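Side-chain contacts in OBG-type G domain-containing protein (Pyrococcus horikoshii, PDB 2E87), which binds GDP in a P-loop G domain of the Obg type and is probably a GTP-binding protein, its cellular role still unknown: residues K289-D294 with A317-G322; V170-A173 with G179-T182. All coordinates share one frame; numbering follows the deposited sequence.

Contact 1. Residues K289-D294 with A317-G322; sequences KIDVAD and ALKGTG. With GDP (guanosine-5'-diphosphate), chain F.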
loop_
_atom_site.group_PDB
_atom_site.type_symbol
_atom_site.label_atom_id
_atom_site.label_comp_id
_atom_site.label_asym_id
_atom_site.label_seq_id
_atom_site.Cartn_x
_atom_site.Cartn_y
_atom_site.Cartn_z
ATOM N N LYS A 289 24.413 -3.784 -24.718
ATOM C CA LYS A 289 24.947 -3.131 -25.916
ATOM C C LYS A 289 26.261 -3.764 -26.426
ATOM O O LYS A 289 27.116 -3.059 -26.953
ATOM C CB LYS A 289 25.198 -1.631 -25.664
ATOM C CG LYS A 289 24.012 -0.700 -25.885
ATOM C CD LYS A 289 23.186 -0.529 -24.635
ATOM C CE LYS A 289 22.078 0.498 -24.856
ATOM N NZ LYS A 289 22.591 1.892 -24.967
ATOM N N ILE A 290 26.436 -5.073 -26.273
ATOM C CA ILE A 290 27.669 -5.691 -26.756
ATOM C C ILE A 290 27.763 -5.647 -28.287
ATOM O O ILE A 290 28.850 -5.778 -28.850
ATOM C CB ILE A 290 27.797 -7.162 -26.313
ATOM C CG1 ILE A 290 26.606 -7.974 -26.828
ATOM C CG2 ILE A 290 27.912 -7.240 -24.812
ATOM C CD1 ILE A 290 26.669 -9.432 -26.449
ATOM N N ASP A 291 26.623 -5.460 -28.950
ATOM C CA ASP A 291 26.564 -5.407 -30.411
ATOM C C ASP A 291 27.117 -4.105 -30.997
ATOM O O ASP A 291 27.392 -4.022 -32.195
ATOM C CB ASP A 291 25.116 -5.594 -30.883
ATOM C CG ASP A 291 24.188 -4.498 -30.370
ATOM O OD1 ASP A 291 24.085 -4.344 -29.138
ATOM O OD2 ASP A 291 23.564 -3.793 -31.191
ATOM N N VAL A 292 27.278 -3.091 -30.153
ATOM C CA VAL A 292 27.774 -1.796 -30.605
ATOM C C VAL A 292 28.865 -1.263 -29.675
ATOM O O VAL A 292 29.448 -0.210 -29.922
ATOM C CB VAL A 292 26.608 -0.769 -30.692
ATOM C CG1 VAL A 292 27.094 0.536 -31.267
ATOM C CG2 VAL A 292 25.496 -1.321 -31.569
ATOM N N ALA A 293 29.153 -2.005 -28.614
ATOM C CA ALA A 293 30.163 -1.590 -27.649
ATOM C C ALA A 293 31.592 -1.815 -28.142
ATOM O O ALA A 293 31.846 -2.692 -28.971
ATOM C CB ALA A 293 29.945 -2.326 -26.326
ATOM N N ASP A 294 32.516 -1.006 -27.626
ATOM C CA ASP A 294 33.931 -1.105 -27.972
ATOM C C ASP A 294 34.643 -1.991 -26.954
ATOM O O ASP A 294 34.538 -1.767 -25.750
ATOM C CB ASP A 294 34.595 0.280 -27.974
ATOM C CG ASP A 294 34.235 1.110 -29.198
ATOM O OD1 ASP A 294 34.448 0.631 -30.333
ATOM O OD2 ASP A 294 33.748 2.248 -29.025
ATOM N N ALA A 317 20.250 -6.688 -25.377
ATOM C CA ALA A 317 18.810 -6.713 -25.172
ATOM C C ALA A 317 18.043 -6.504 -26.477
ATOM O O ALA A 317 16.981 -7.095 -26.685
ATOM C CB ALA A 317 18.410 -5.641 -24.146
ATOM N N LEU A 318 18.590 -5.668 -27.354
ATOM C CA LEU A 318 17.933 -5.373 -28.618
ATOM C C LEU A 318 17.901 -6.564 -29.571
ATOM O O LEU A 318 16.865 -6.860 -30.164
ATOM C CB LEU A 318 18.615 -4.192 -29.316
ATOM C CG LEU A 318 17.700 -3.126 -29.937
ATOM C CD1 LEU A 318 18.546 -2.143 -30.726
ATOM C CD2 LEU A 318 16.666 -3.768 -30.850
ATOM N N LYS A 319 19.029 -7.251 -29.709
ATOM C CA LYS A 319 19.101 -8.374 -30.624
ATOM C C LYS A 319 18.893 -9.766 -30.036
ATOM O O LYS A 319 18.985 -10.758 -30.759
ATOM C CB LYS A 319 20.423 -8.321 -31.382
ATOM C CG LYS A 319 20.518 -7.128 -32.305
ATOM C CD LYS A 319 21.778 -7.196 -33.131
ATOM C CE LYS A 319 21.836 -6.075 -34.141
ATOM N NZ LYS A 319 23.148 -6.098 -34.839
ATOM N N GLY A 320 18.612 -9.852 -28.740
ATOM C CA GLY A 320 18.382 -11.154 -28.141
ATOM C C GLY A 320 19.632 -11.949 -27.821
ATOM O O GLY A 320 19.544 -13.068 -27.303
ATOM N N THR A 321 20.796 -11.382 -28.128
ATOM C CA THR A 321 22.068 -12.047 -27.851
ATOM C C THR A 321 22.246 -12.151 -26.327
ATOM O O THR A 321 22.411 -11.134 -25.652
ATOM C CB THR A 321 23.281 -11.236 -28.437
ATOM O OG1 THR A 321 23.055 -10.932 -29.821
ATOM C CG2 THR A 321 24.577 -12.038 -28.319
ATOM N N GLY A 322 22.188 -13.365 -25.781
ATOM C CA GLY A 322 22.390 -13.530 -24.348
ATOM C C GLY A 322 21.173 -13.486 -23.433
ATOM O O GLY A 322 21.277 -13.858 -22.264
HETATM P PB GDP F . 15.988 2.234 -20.224
HETATM O O1B GDP F . 15.797 3.739 -20.227
HETATM O O2B GDP F . 17.240 1.787 -19.300
HETATM O O3B GDP F . 14.733 1.355 -20.195
HETATM O O3A GDP F . 16.562 1.971 -21.688
HETATM P PA GDP F . 15.816 1.362 -22.987
HETATM O O1A GDP F . 15.332 -0.023 -22.736
HETATM O O2A GDP F . 14.584 2.336 -23.384
HETATM O "O5'" GDP F . 16.917 1.329 -24.158
HETATM C "C5'" GDP F . 17.348 2.678 -24.419
HETATM C "C4'" GDP F . 17.818 2.801 -25.880
HETATM O "O4'" GDP F . 18.896 1.824 -26.137
HETATM C "C3'" GDP F . 16.759 2.456 -26.929
HETATM O "O3'" GDP F . 16.445 3.181 -28.121
HETATM C "C2'" GDP F . 16.916 0.930 -27.074
HETATM O "O2'" GDP F . 16.451 0.570 -28.390
HETATM C "C1'" GDP F . 18.426 0.868 -27.164
HETATM N N9 GDP F . 18.964 -0.465 -26.854
HETATM C C8 GDP F . 18.524 -1.341 -25.895
HETATM N N7 GDP F . 19.248 -2.430 -25.912
HETATM C C5 GDP F . 20.196 -2.322 -26.875
HETATM C C6 GDP F . 21.252 -3.173 -27.358
HETATM O O6 GDP F . 21.445 -4.281 -26.868
HETATM N N1 GDP F . 22.043 -2.709 -28.385
HETATM C C2 GDP F . 21.827 -1.453 -28.942
HETATM N N2 GDP F . 22.629 -1.019 -29.962
HETATM N N3 GDP F . 20.853 -0.665 -28.507
HETATM C C4 GDP F . 20.026 -1.053 -27.489
#

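Contact 2. Residues V170-A173 with G179-T182; sequences VVIA and GKST. With GDP (guanosine-5'-diphosphate), chain F.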
loop_
_atom_site.group_PDB
_atom_site.type_symbol
_atom_site.label_atom_id
_atom_site.label_comp_id
_atom_site.label_asym_id
_atom_site.label_seq_id
_atom_site.Cartn_x
_atom_site.Cartn_y
_atom_site.Cartn_z
ATOM N N VAL A 170 12.190 -9.775 -9.952
ATOM C CA VAL A 170 13.483 -9.309 -10.419
ATOM C C VAL A 170 13.336 -7.800 -10.626
ATOM O O VAL A 170 12.379 -7.337 -11.262
ATOM C CB VAL A 170 13.891 -9.939 -11.767
ATOM C CG1 VAL A 170 15.216 -9.330 -12.223
ATOM C CG2 VAL A 170 14.038 -11.447 -11.624
ATOM N N VAL A 171 14.282 -7.043 -10.079
ATOM C CA VAL A 171 14.294 -5.584 -10.184
ATOM C C VAL A 171 15.468 -5.170 -11.076
ATOM O O VAL A 171 16.623 -5.431 -10.746
ATOM C CB VAL A 171 14.445 -4.933 -8.772
ATOM C CG1 VAL A 171 14.502 -3.439 -8.883
ATOM C CG2 VAL A 171 13.277 -5.342 -7.878
ATOM N N ILE A 172 15.158 -4.532 -12.205
ATOM C CA ILE A 172 16.163 -4.084 -13.162
ATOM C C ILE A 172 16.580 -2.622 -12.922
ATOM O O ILE A 172 15.748 -1.718 -12.972
ATOM C CB ILE A 172 15.643 -4.255 -14.619
ATOM C CG1 ILE A 172 15.276 -5.714 -14.868
ATOM C CG2 ILE A 172 16.715 -3.819 -15.630
ATOM C CD1 ILE A 172 14.526 -5.945 -16.191
ATOM N N ALA A 173 17.876 -2.416 -12.664
ATOM C CA ALA A 173 18.432 -1.083 -12.384
ATOM C C ALA A 173 19.478 -0.613 -13.417
ATOM O O ALA A 173 19.918 -1.378 -14.283
ATOM C CB ALA A 173 19.052 -1.074 -10.986
ATOM N N GLY A 179 18.943 0.258 -21.372
ATOM C CA GLY A 179 18.254 -0.922 -21.867
ATOM C C GLY A 179 17.380 -1.672 -20.874
ATOM O O GLY A 179 16.994 -2.815 -21.123
ATOM N N LYS A 180 17.058 -1.037 -19.757
ATOM C CA LYS A 180 16.234 -1.664 -18.739
ATOM C C LYS A 180 14.908 -2.205 -19.278
ATOM O O LYS A 180 14.625 -3.396 -19.139
ATOM C CB LYS A 180 15.975 -0.681 -17.589
ATOM C CG LYS A 180 17.233 -0.303 -16.820
ATOM C CD LYS A 180 16.901 0.406 -15.494
ATOM C CE LYS A 180 16.188 1.742 -15.715
ATOM N NZ LYS A 180 17.067 2.719 -16.431
ATOM N N SER A 181 14.097 -1.345 -19.889
ATOM C CA SER A 181 12.805 -1.786 -20.415
ATOM C C SER A 181 12.950 -2.736 -21.606
ATOM O O SER A 181 12.132 -3.637 -21.793
ATOM C CB SER A 181 11.957 -0.585 -20.819
ATOM O OG SER A 181 12.592 0.155 -21.837
ATOM N N THR A 182 13.991 -2.532 -22.408
ATOM C CA THR A 182 14.227 -3.392 -23.551
ATOM C C THR A 182 14.454 -4.787 -23.015
ATOM O O THR A 182 13.950 -5.757 -23.574
ATOM C CB THR A 182 15.472 -2.946 -24.379
ATOM O OG1 THR A 182 15.227 -1.657 -24.950
ATOM C CG2 THR A 182 15.763 -3.944 -25.519
HETATM P PB GDP F . 15.988 2.234 -20.224
HETATM O O1B GDP F . 15.797 3.739 -20.227
HETATM O O2B GDP F . 17.240 1.787 -19.300
HETATM O O3B GDP F . 14.733 1.355 -20.195
HETATM O O3A GDP F . 16.562 1.971 -21.688
HETATM P PA GDP F . 15.816 1.362 -22.987
HETATM O O1A GDP F . 15.332 -0.023 -22.736
HETATM O O2A GDP F . 14.584 2.336 -23.384
HETATM O "O5'" GDP F . 16.917 1.329 -24.158
HETATM C "C5'" GDP F . 17.348 2.678 -24.419
HETATM C "C4'" GDP F . 17.818 2.801 -25.880
HETATM O "O4'" GDP F . 18.896 1.824 -26.137
HETATM C "C3'" GDP F . 16.759 2.456 -26.929
HETATM O "O3'" GDP F . 16.445 3.181 -28.121
HETATM C "C2'" GDP F . 16.916 0.930 -27.074
HETATM O "O2'" GDP F . 16.451 0.570 -28.390
HETATM C "C1'" GDP F . 18.426 0.868 -27.164
HETATM N N9 GDP F . 18.964 -0.465 -26.854
HETATM C C8 GDP F . 18.524 -1.341 -25.895
HETATM N N7 GDP F . 19.248 -2.430 -25.912
HETATM C C5 GDP F . 20.196 -2.322 -26.875
HETATM C C6 GDP F . 21.252 -3.173 -27.358
HETATM O O6 GDP F . 21.445 -4.281 -26.868
HETATM N N1 GDP F . 22.043 -2.709 -28.385
HETATM C C2 GDP F . 21.827 -1.453 -28.942
HETATM N N2 GDP F . 22.629 -1.019 -29.962
HETATM N N3 GDP F . 20.853 -0.665 -28.507
HETATM C C4 GDP F . 20.026 -1.053 -27.489
#

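Contact 1. Residues K289-D294 with A317-G322
Asp291 and Lys319 mark the closest backbone approach of two irregular loops, their CA atoms 8.0 Å apart, so the link is made by side chains and by the guanine of GDP held between the loops. Within 289-294 the chain turns on itself, Val292 N bonding to Lys289 O. Asp291 reads the base with both carboxylate oxygens: GDP N1 donates to OD1 at 2.7 Å, nearly straight at 173°, and N2 donates to OD2 at 3.2 Å, more bent at 137°. A chi1 of 61° sets its CG between the backbone N and carbonyl carbon and presents the carboxylate to the base. From the other loop, Leu318 N donates to GDP O6 in a nearly straight bond. Leu318 CB covers one face of the guanine, 3.4 Å from GDP C6, and the aliphatic chain of Lys289 lies over the opposite face, its CG 3.8 Å from GDP N1. Directly across the loops, Ile290 CD1 meets Thr321 CG2 at 3.8 Å, and the extended Lys319 brings NZ to 4.3 Å from Asp291 OD2, too long for a salt bridge. These contacts match the guanine-specificity loops of P-loop GTPases. The loops follow neighbouring parallel strands, 283-287 and 313-314, and lead into helices 295-307 and 323-350.

Contact 2. Residues V170-A173 with G179-T182
Lys180 lies along the end of strand 170-173 before its amine reaches the β-phosphate. Its CG packs 3.7 Å from Ile172 CG2, and its CD is 3.5 Å from Ile172 O; the two side chains run past each other in opposite directions. Bends at chi3 and chi4, both -64°, then fold the chain back and bring NZ to GDP O2B at 3.0 Å. That oxygen also takes the amides of Gly179 and Lys180, with Lys180 N 2.9 Å from GDP O2B. Ser181 N donates to GDP O3B in an almost straight bond, 175°, and Thr182 gives both N and OG1 to O1A of the α-phosphate, OG1 at 2.8 Å. Farther out, Gly174 O accepts a second bond from Lys180 NZ, fixing the amine between loop and phosphate, while Thr221 OG1 bonds to Ile172 O and strand 214-220 pairs with the strand backbone. With an alanine in place of Lys180 the ammonium is gone, and O2B and Gly174 O would probably be left without that donor, with a gap where CG and CD pack on Ile172 and Ala173. The strand-loop-helix form and these bonds identify a P-loop (Walker A motif). Amides at the start of helix 180-187, together with the lysine ammonium, would be expected to offset the diphosphate's negative charge.

How the contacts relate
Both contacts lie in the Obg-type G domain and address opposite ends of one GDP: contact 2 holds the phosphates, contact 1 the guanine. Their centres are about 15 Å apart. Contact 2 comes first along the chain, and both of its segments precede those of contact 1, which separates the phosphate-binding loop from the base-reading loops in sequence. They share the mixed sheet, where strand 169-173 is followed by 249-254, 283-287 and 313-314, all parallel, so both sites form where strands give way to loops. The two also touch directly: Thr182 CG2 packs against Ala317 CB at 3.4 Å, joining helix 180-187 to the loop after strand 313-314 beside the nucleotide.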